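Local coordinates for hypothetical protein PG1100 (Porphyromonas gingivalis, PDB 1ZBS) that probably phosphorylates N-acetylglucosamine with ATP, as a putative sugar kinase with the two-domain fold of the actin-like ATPase (ASKHA) superfamily, at residues L99-A104 with A113-T118; D222-N227 with L238-S243; T10-C15 with V63-A68. All blocks are in the same frame, centred on the assembly; numbering follows the deposited sequence.

How the interactions relate
All three contacts are buried and apolar, and none is a surface patch. Interactions 1 and 2 share one sheet: strands 113-116 and 238-241 are parallel neighbours, joined by Cys114 N to His239 O and Leu116 N to Ile241 O. Interaction 1 lays alanines close against this sheet, whereas interaction 2 fills a wider gap with phenylalanine and leucine side chains. Interaction 3 belongs to the other sheet and pairs side chains of two strands, with no helix involved. Its centre is about 21 Å from that of interaction 2, but Tyr66 OH and Arg103 NH2 tie it to interaction 1 across the domains.

Interaction 1: L99-A104 with A113-T118; sequences LGAARA and ACILGT
Ala101 and Ala102, neighbours on helix 97-105, meet Ala113 and Ile115, two alternate residues of strand 111-116. Ile115 shows how the strand reaches the helix. Its CB is still 5.5 Å from Ala101 CB. From there the chain splits: CG1 lies beside the backbone N (chi1 -62°) and heads for the helix, coming to 4.0 Å from Ala101 CB, and it also packs on Ile241 of the adjacent strand. The extended second torsion carries CD1 past the same methyl at 4.1 Å, so two successive carbons of the branch run alongside one alanine. The other branch, CG2, stays 6.1 Å from Ala101 CB and does not touch residues 99-104. At the far end of the contact the fit is methyl to methyl: Ala113 CB sits 3.7 Å from Ala102 CB and 3.6 Å from Ala102 CA, against the helix backbone itself. With only alanines at this end and one isoleucine branch at the other, the segment axes approach to 7.7 Å, at 120° between their directions. This is a helix packed on one face of a mixed five-stranded sheet, the core sheet of the second lobe in the ASKHA fold. Cys114, between the two contacting strand residues, points away from this helix and packs on Phe240. Phe125 and Cys123 of strand 120-125 close the side by Ala102 and Ala113. On the helix, Leu99 CD2 stands 4.1 Å above the guanidinium plane of Arg103, over its centre, while Arg103 NH2 hydrogen-bonds to Tyr66 OH of the first lobe.

Interaction 2: D222-N227 with L238-S243; sequences DFLVRN and LHFIGS
The rings of Phe223 and Phe240 meet corner to corner, CE1 to CE1 at 3.8 Å, and the two side chains run past one another in antiparallel sense, one coming from helix 210-229 and the other from strand 238-241. Asn227, one turn on in the helix, overlies one face of the Phe223 ring toward its rim, though its exact fit is doubtful because its CB is crowded against a backbone oxygen. At the edge of the Phe240 ring, near its plane, comes Leu224 CD2, 4.2 Å from Phe240 CZ. The helix covers one face of the mixed sheet in the second lobe of the ASKHA fold, with helix 97-105 on the other. Helix and strand axes stay 12.9 Å apart, so the long side chains span the gap. Phe223 projects from the helix with CG anti to its backbone N (chi1 168°), which carries the ring toward the strand. Leu224 starts alongside rather than toward the strand, but CG, beside the backbone N, puts its CD2 branch, the one not in the extended position, 3.6 Å from Leu238 CD2. Between them the four residues form a buried apolar layer, which Cys114 of the neighbouring strand joins by touching both rings, while Leu252, Val255 and Ile256 of helix 249-258 close it from another side. Polar groups gather elsewhere on the helix: Glu144 takes Arg226 NE in a salt bridge and Asn227 ND2 in a hydrogen bond, and Asn227 OD1 accepts from Lys160 NZ of the second subunit. The long pairing of Arg226 NH1 with Asp222 OD2, at 3.9 Å, is one of charges alone, the oxygen lying well off the guanidinium plane.

Interaction 3: T10-C15 with V63-A68; sequences TKTDWC and VYFYGA
An apolar contact between two next-but-one strands, Trp14 and Thr12 of strand 11-18 against Phe65 of strand 62-67, reaches across the intervening strand 2-7 in the mixed sheet of the first ASKHA lobe. The backbones are too far apart to pair, with Trp14 CA and Phe65 CA 8.9 Å apart, so side chains alone bridge them. Trp14 CG lies beside its backbone N (chi1 -66°), and the indole reaches over with the outer end of its six-membered ring. There the planes stand at 51° with centroids 5.6 Å apart, an oblique meeting in which the tryptophan atoms come at the edge of the phenylalanine ring. Phe65, thrown out with CG anti to its backbone N, also receives Thr12 CG2 at 4.0 Å from CE2, Thr12 lying roughly perpendicular to it. Val94 and Ile31 further enclose Phe65. Thr12 turns its polar branch elsewhere, OG1 making a weak hydrogen bond to Ser7 OG. The turn joining strands 2-7 and 11-18, which includes Thr10, corresponds to the loop that in ASKHA relatives binds phosphate, and probably does so here. The closest approach is Trp14 CH2 to Phe65 CD2, 3.6 Å.

Interaction 1: L99-A104 with A113-T118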
loop_
_atom_site.group_PDB
_atom_site.type_symbol
_atom_site.label_atom_id
_atom_site.label_comp_id
_atom_site.label_asym_id
_atom_site.label_seq_id
_atom_site.Cartn_x
_atom_site.Cartn_y
_atom_site.Cartn_z
ATOM N N LEU A 99 6.903 23.552 5.291
ATOM C CA LEU A 99 7.145 24.905 5.754
ATOM C C LEU A 99 7.231 25.857 4.563
ATOM O O LEU A 99 6.766 27.000 4.620
ATOM C CB LEU A 99 8.443 24.951 6.561
ATOM C CG LEU A 99 8.937 26.345 6.958
ATOM C CD1 LEU A 99 7.873 27.063 7.778
ATOM C CD2 LEU A 99 10.235 26.214 7.740
ATOM N N GLY A 100 7.846 25.377 3.489
ATOM C CA GLY A 100 7.972 26.184 2.293
ATOM C C GLY A 100 6.598 26.482 1.727
ATOM O O GLY A 100 6.350 27.569 1.207
ATOM N N ALA A 101 5.691 25.518 1.836
ATOM C CA ALA A 101 4.344 25.711 1.328
ATOM C C ALA A 101 3.588 26.722 2.175
ATOM O O ALA A 101 2.909 27.597 1.647
ATOM C CB ALA A 101 3.593 24.388 1.290
ATOM N N ALA A 102 3.711 26.613 3.492
ATOM C CA ALA A 102 3.014 27.537 4.374
ATOM C C ALA A 102 3.508 28.960 4.177
ATOM O O ALA A 102 2.717 29.903 4.186
ATOM C CB ALA A 102 3.190 27.116 5.828
ATOM N N ARG A 103 4.817 29.123 4.006
ATOM C CA ARG A 103 5.378 30.452 3.804
ATOM C C ARG A 103 4.915 31.060 2.494
ATOM O O ARG A 103 4.705 32.273 2.398
ATOM C CB ARG A 103 6.905 30.405 3.838
ATOM C CG ARG A 103 7.479 30.342 5.239
ATOM C CD ARG A 103 8.992 30.270 5.211
ATOM N NE ARG A 103 9.556 30.367 6.550
ATOM C CZ ARG A 103 10.844 30.210 6.833
ATOM N NH1 ARG A 103 11.265 30.316 8.088
ATOM N NH2 ARG A 103 11.711 29.941 5.868
ATOM N N ALA A 104 4.747 30.218 1.482
ATOM C CA ALA A 104 4.311 30.693 0.171
ATOM C C ALA A 104 2.821 31.017 0.133
ATOM O O ALA A 104 2.419 31.985 -0.501
ATOM C CB ALA A 104 4.647 29.654 -0.891
ATOM N N ALA A 113 -1.883 25.059 6.001
ATOM C CA ALA A 113 -1.284 24.835 4.687
ATOM C C ALA A 113 -1.261 23.348 4.356
ATOM O O ALA A 113 -0.825 22.519 5.163
ATOM C CB ALA A 113 0.135 25.407 4.658
ATOM N N CYS A 114 -1.719 23.016 3.154
ATOM C CA CYS A 114 -1.776 21.623 2.721
ATOM C C CYS A 114 -1.102 21.375 1.390
ATOM O O CYS A 114 -1.116 22.223 0.499
ATOM C CB CYS A 114 -3.223 21.159 2.599
ATOM S SG CYS A 114 -4.217 21.421 4.036
ATOM N N ILE A 115 -0.514 20.196 1.263
ATOM C CA ILE A 115 0.134 19.806 0.025
ATOM C C ILE A 115 -0.638 18.635 -0.569
ATOM O O ILE A 115 -0.998 17.693 0.133
ATOM C CB ILE A 115 1.585 19.386 0.260
ATOM C CG1 ILE A 115 2.384 20.573 0.814
ATOM C CG2 ILE A 115 2.189 18.876 -1.048
ATOM C CD1 ILE A 115 3.852 20.282 1.039
ATOM N N LEU A 116 -0.922 18.716 -1.863
ATOM C CA LEU A 116 -1.637 17.654 -2.563
ATOM C C LEU A 116 -0.900 17.415 -3.883
ATOM O O LEU A 116 -1.204 18.049 -4.896
ATOM C CB LEU A 116 -3.088 18.083 -2.828
ATOM C CG LEU A 116 -4.266 17.212 -2.389
ATOM C CD1 LEU A 116 -4.112 16.813 -0.930
ATOM C CD2 LEU A 116 -5.586 17.977 -2.601
ATOM N N GLY A 117 0.088 16.520 -3.845
ATOM C CA GLY A 117 0.865 16.173 -5.025
ATOM C C GLY A 117 1.044 14.658 -5.063
ATOM O O GLY A 117 0.068 13.921 -4.924
ATOM N N THR A 118 2.273 14.181 -5.241
ATOM C CA THR A 118 2.538 12.741 -5.263
ATOM C C THR A 118 2.100 12.168 -3.913
ATOM O O THR A 118 1.495 11.091 -3.836
ATOM C CB THR A 118 4.045 12.457 -5.467
ATOM O OG1 THR A 118 4.470 13.046 -6.695
ATOM C CG2 THR A 118 4.320 10.958 -5.513
#

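Interaction 2: D222-N227 with L238-S243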
loop_
_atom_site.group_PDB
_atom_site.type_symbol
_atom_site.label_atom_id
_atom_site.label_comp_id
_atom_site.label_asym_id
_atom_site.label_seq_id
_atom_site.Cartn_x
_atom_site.Cartn_y
_atom_site.Cartn_z
ATOM N N ASP A 222 -11.588 12.444 2.755
ATOM C CA ASP A 222 -10.809 11.656 3.696
ATOM C C ASP A 222 -9.590 12.430 4.162
ATOM O O ASP A 222 -9.207 12.365 5.331
ATOM C CB ASP A 222 -10.318 10.365 3.035
ATOM C CG ASP A 222 -11.005 9.142 3.570
ATOM O OD1 ASP A 222 -11.968 8.670 2.924
ATOM O OD2 ASP A 222 -10.581 8.653 4.644
ATOM N N PHE A 223 -8.956 13.133 3.229
ATOM C CA PHE A 223 -7.784 13.917 3.576
ATOM C C PHE A 223 -8.158 14.989 4.594
ATOM O O PHE A 223 -7.464 15.164 5.599
ATOM C CB PHE A 223 -7.159 14.566 2.339
ATOM C CG PHE A 223 -6.123 15.608 2.669
ATOM C CD1 PHE A 223 -6.475 16.952 2.739
ATOM C CD2 PHE A 223 -4.810 15.243 2.954
ATOM C CE1 PHE A 223 -5.534 17.918 3.102
ATOM C CE2 PHE A 223 -3.858 16.198 3.318
ATOM C CZ PHE A 223 -4.220 17.542 3.391
ATOM N N LEU A 224 -9.256 15.697 4.352
ATOM C CA LEU A 224 -9.674 16.746 5.281
ATOM C C LEU A 224 -9.968 16.169 6.657
ATOM O O LEU A 224 -9.458 16.649 7.675
ATOM C CB LEU A 224 -10.919 17.462 4.753
ATOM C CG LEU A 224 -10.666 18.257 3.475
ATOM C CD1 LEU A 224 -11.979 18.802 2.930
ATOM C CD2 LEU A 224 -9.690 19.383 3.779
ATOM N N VAL A 225 -10.788 15.126 6.674
ATOM C CA VAL A 225 -11.165 14.472 7.912
ATOM C C VAL A 225 -9.973 14.075 8.787
ATOM O O VAL A 225 -9.864 14.511 9.931
ATOM C CB VAL A 225 -12.005 13.206 7.627
ATOM C CG1 VAL A 225 -12.345 12.500 8.938
ATOM C CG2 VAL A 225 -13.293 13.588 6.890
ATOM N N ARG A 226 -9.074 13.263 8.240
ATOM C CA ARG A 226 -7.918 12.773 8.989
ATOM C C ARG A 226 -6.690 13.671 9.003
ATOM O O ARG A 226 -5.680 13.326 9.620
ATOM C CB ARG A 226 -7.513 11.414 8.440
ATOM C CG ARG A 226 -8.692 10.496 8.219
ATOM C CD ARG A 226 -8.429 9.583 7.045
ATOM N NE ARG A 226 -7.466 8.537 7.351
ATOM C CZ ARG A 226 -7.804 7.297 7.703
ATOM N NH1 ARG A 226 -9.083 6.958 7.794
ATOM N NH2 ARG A 226 -6.865 6.388 7.932
ATOM N N ASN A 227 -6.755 14.817 8.334
ATOM C CA ASN A 227 -5.585 15.690 8.291
ATOM C C ASN A 227 -5.834 17.155 8.646
ATOM O O ASN A 227 -4.917 17.844 9.094
ATOM C CB ASN A 227 -4.928 15.606 6.897
ATOM C CG ASN A 227 -4.438 14.199 6.560
ATOM O OD1 ASN A 227 -3.390 13.768 7.034
ATOM N ND2 ASN A 227 -5.201 13.478 5.743
ATOM N N LEU A 238 -8.450 27.196 4.195
ATOM C CA LEU A 238 -7.508 26.176 3.722
ATOM C C LEU A 238 -6.686 26.603 2.507
ATOM O O LEU A 238 -7.232 26.966 1.468
ATOM C CB LEU A 238 -8.263 24.890 3.380
ATOM C CG LEU A 238 -8.598 23.907 4.502
ATOM C CD1 LEU A 238 -9.013 24.642 5.755
ATOM C CD2 LEU A 238 -9.695 22.958 4.029
ATOM N N HIS A 239 -5.370 26.545 2.644
ATOM C CA HIS A 239 -4.474 26.897 1.558
ATOM C C HIS A 239 -3.843 25.615 1.039
ATOM O O HIS A 239 -3.380 24.787 1.822
ATOM C CB HIS A 239 -3.403 27.865 2.055
ATOM C CG HIS A 239 -3.932 29.234 2.351
ATOM N ND1 HIS A 239 -4.341 30.101 1.360
ATOM C CD2 HIS A 239 -4.149 29.876 3.524
ATOM C CE1 HIS A 239 -4.786 31.215 1.909
ATOM N NE2 HIS A 239 -4.682 31.104 3.221
ATOM N N PHE A 240 -3.825 25.444 -0.278
ATOM C CA PHE A 240 -3.276 24.222 -0.872
ATOM C C PHE A 240 -2.211 24.447 -1.911
ATOM O O PHE A 240 -2.194 25.460 -2.615
ATOM C CB PHE A 240 -4.383 23.396 -1.533
ATOM C CG PHE A 240 -5.323 22.745 -0.565
ATOM C CD1 PHE A 240 -5.167 21.404 -0.219
ATOM C CD2 PHE A 240 -6.385 23.463 -0.020
ATOM C CE1 PHE A 240 -6.058 20.777 0.650
ATOM C CE2 PHE A 240 -7.287 22.853 0.854
ATOM C CZ PHE A 240 -7.123 21.505 1.189
ATOM N N ILE A 241 -1.320 23.474 -2.020
ATOM C CA ILE A 241 -0.263 23.541 -3.007
ATOM C C ILE A 241 -0.129 22.157 -3.645
ATOM O O ILE A 241 -0.510 21.157 -3.046
ATOM C CB ILE A 241 1.061 23.993 -2.346
ATOM C CG1 ILE A 241 1.826 24.878 -3.318
ATOM C CG2 ILE A 241 1.892 22.804 -1.910
ATOM C CD1 ILE A 241 1.224 26.277 -3.436
ATOM N N GLY A 242 0.376 22.100 -4.869
ATOM C CA GLY A 242 0.545 20.807 -5.500
ATOM C C GLY A 242 -0.183 20.551 -6.805
ATOM O O GLY A 242 -1.236 21.128 -7.087
ATOM N N SER A 243 0.393 19.652 -7.596
ATOM C CA SER A 243 -0.158 19.285 -8.892
ATOM C C SER A 243 -1.573 18.726 -8.801
ATOM O O SER A 243 -2.432 19.086 -9.596
ATOM C CB SER A 243 0.776 18.284 -9.582
ATOM O OG SER A 243 1.193 17.263 -8.680
#

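Interaction 3: T10-C15 with V63-A68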
loop_
_atom_site.group_PDB
_atom_site.type_symbol
_atom_site.label_atom_id
_atom_site.label_comp_id
_atom_site.label_asym_id
_atom_site.label_seq_id
_atom_site.Cartn_x
_atom_site.Cartn_y
_atom_site.Cartn_z
ATOM N N THR A 10 9.593 13.860 -6.652
ATOM C CA THR A 10 9.619 13.695 -8.104
ATOM C C THR A 10 10.763 14.511 -8.705
ATOM O O THR A 10 11.729 13.948 -9.230
ATOM C CB THR A 10 8.283 14.145 -8.751
ATOM O OG1 THR A 10 7.257 13.195 -8.432
ATOM C CG2 THR A 10 8.421 14.249 -10.268
ATOM N N LYS A 11 10.654 15.835 -8.620
ATOM C CA LYS A 11 11.681 16.729 -9.154
ATOM C C LYS A 11 11.970 17.893 -8.196
ATOM O O LYS A 11 11.288 18.065 -7.183
ATOM C CB LYS A 11 11.238 17.283 -10.517
ATOM C CG LYS A 11 10.460 18.609 -10.460
ATOM C CD LYS A 11 9.077 18.487 -9.820
ATOM C CE LYS A 11 8.021 17.975 -10.819
ATOM N NZ LYS A 11 6.639 17.902 -10.195
ATOM N N THR A 12 12.986 18.687 -8.518
ATOM C CA THR A 12 13.339 19.835 -7.691
ATOM C C THR A 12 13.263 21.102 -8.528
ATOM O O THR A 12 13.899 21.192 -9.574
ATOM C CB THR A 12 14.756 19.712 -7.130
ATOM O OG1 THR A 12 14.924 18.419 -6.542
ATOM C CG2 THR A 12 14.999 20.781 -6.074
ATOM N N ASP A 13 12.483 22.077 -8.072
ATOM C CA ASP A 13 12.343 23.329 -8.805
ATOM C C ASP A 13 13.263 24.408 -8.229
ATOM O O ASP A 13 13.230 24.691 -7.032
ATOM C CB ASP A 13 10.892 23.804 -8.761
ATOM C CG ASP A 13 10.612 24.899 -9.769
ATOM O OD1 ASP A 13 9.452 25.360 -9.843
ATOM O OD2 ASP A 13 11.556 25.296 -10.490
ATOM N N TRP A 14 14.083 25.003 -9.090
ATOM C CA TRP A 14 15.014 26.041 -8.671
ATOM C C TRP A 14 14.703 27.402 -9.290
ATOM O O TRP A 14 14.100 27.494 -10.368
ATOM C CB TRP A 14 16.452 25.670 -9.054
ATOM C CG TRP A 14 17.023 24.487 -8.350
ATOM C CD1 TRP A 14 17.025 23.195 -8.786
ATOM C CD2 TRP A 14 17.706 24.487 -7.091
ATOM N NE1 TRP A 14 17.676 22.387 -7.877
ATOM C CE2 TRP A 14 18.102 23.156 -6.826
ATOM C CE3 TRP A 14 18.024 25.483 -6.162
ATOM C CZ2 TRP A 14 18.799 22.796 -5.670
ATOM C CZ3 TRP A 14 18.720 25.125 -5.007
ATOM C CH2 TRP A 14 19.099 23.791 -4.773
ATOM N N CYS A 15 15.133 28.459 -8.603
ATOM C CA CYS A 15 14.945 29.823 -9.085
ATOM C C CYS A 15 15.957 30.798 -8.506
ATOM O O CYS A 15 16.180 30.845 -7.296
ATOM C CB CYS A 15 13.540 30.335 -8.771
ATOM S SG CYS A 15 13.353 32.127 -9.059
ATOM N N VAL A 63 21.038 31.061 -0.147
ATOM C CA VAL A 63 20.275 29.965 -0.733
ATOM C C VAL A 63 19.280 29.430 0.299
ATOM O O VAL A 63 19.618 29.237 1.473
ATOM C CB VAL A 63 21.220 28.820 -1.220
ATOM C CG1 VAL A 63 22.391 28.676 -0.279
ATOM C CG2 VAL A 63 20.455 27.502 -1.287
ATOM N N TYR A 64 18.050 29.215 -0.159
ATOM C CA TYR A 64 16.964 28.705 0.675
ATOM C C TYR A 64 16.377 27.463 -0.003
ATOM O O TYR A 64 15.799 27.536 -1.093
ATOM C CB TYR A 64 15.866 29.764 0.855
ATOM C CG TYR A 64 16.359 31.094 1.379
ATOM C CD1 TYR A 64 16.668 32.139 0.508
ATOM C CD2 TYR A 64 16.506 31.314 2.748
ATOM C CE1 TYR A 64 17.108 33.377 0.989
ATOM C CE2 TYR A 64 16.946 32.540 3.240
ATOM C CZ TYR A 64 17.242 33.572 2.356
ATOM O OH TYR A 64 17.652 34.796 2.848
ATOM N N PHE A 65 16.545 26.323 0.655
ATOM C CA PHE A 65 16.075 25.053 0.133
ATOM C C PHE A 65 14.916 24.494 0.938
ATOM O O PHE A 65 14.936 24.492 2.168
ATOM C CB PHE A 65 17.231 24.051 0.112
ATOM C CG PHE A 65 16.904 22.766 -0.581
ATOM C CD1 PHE A 65 16.309 21.716 0.114
ATOM C CD2 PHE A 65 17.160 22.619 -1.942
ATOM C CE1 PHE A 65 15.970 20.537 -0.538
ATOM C CE2 PHE A 65 16.826 21.445 -2.608
ATOM C CZ PHE A 65 16.230 20.401 -1.906
ATOM N N TYR A 66 13.902 24.028 0.222
ATOM C CA TYR A 66 12.720 23.441 0.829
ATOM C C TYR A 66 12.483 22.100 0.149
ATOM O O TYR A 66 12.372 22.030 -1.078
ATOM C CB TYR A 66 11.516 24.351 0.608
ATOM C CG TYR A 66 11.622 25.684 1.307
ATOM C CD1 TYR A 66 11.458 25.779 2.687
ATOM C CD2 TYR A 66 11.885 26.855 0.589
ATOM C CE1 TYR A 66 11.548 27.003 3.341
ATOM C CE2 TYR A 66 11.979 28.089 1.233
ATOM C CZ TYR A 66 11.806 28.152 2.613
ATOM O OH TYR A 66 11.884 29.357 3.263
ATOM N N GLY A 67 12.414 21.033 0.937
ATOM C CA GLY A 67 12.189 19.720 0.355
ATOM C C GLY A 67 11.732 18.673 1.348
ATOM O O GLY A 67 12.062 18.743 2.533
ATOM N N ALA A 68 10.967 17.700 0.866
ATOM C CA ALA A 68 10.478 16.628 1.725
ATOM C C ALA A 68 11.660 15.751 2.131
ATOM O O ALA A 68 12.442 15.328 1.283
ATOM C CB ALA A 68 9.436 15.796 0.986
#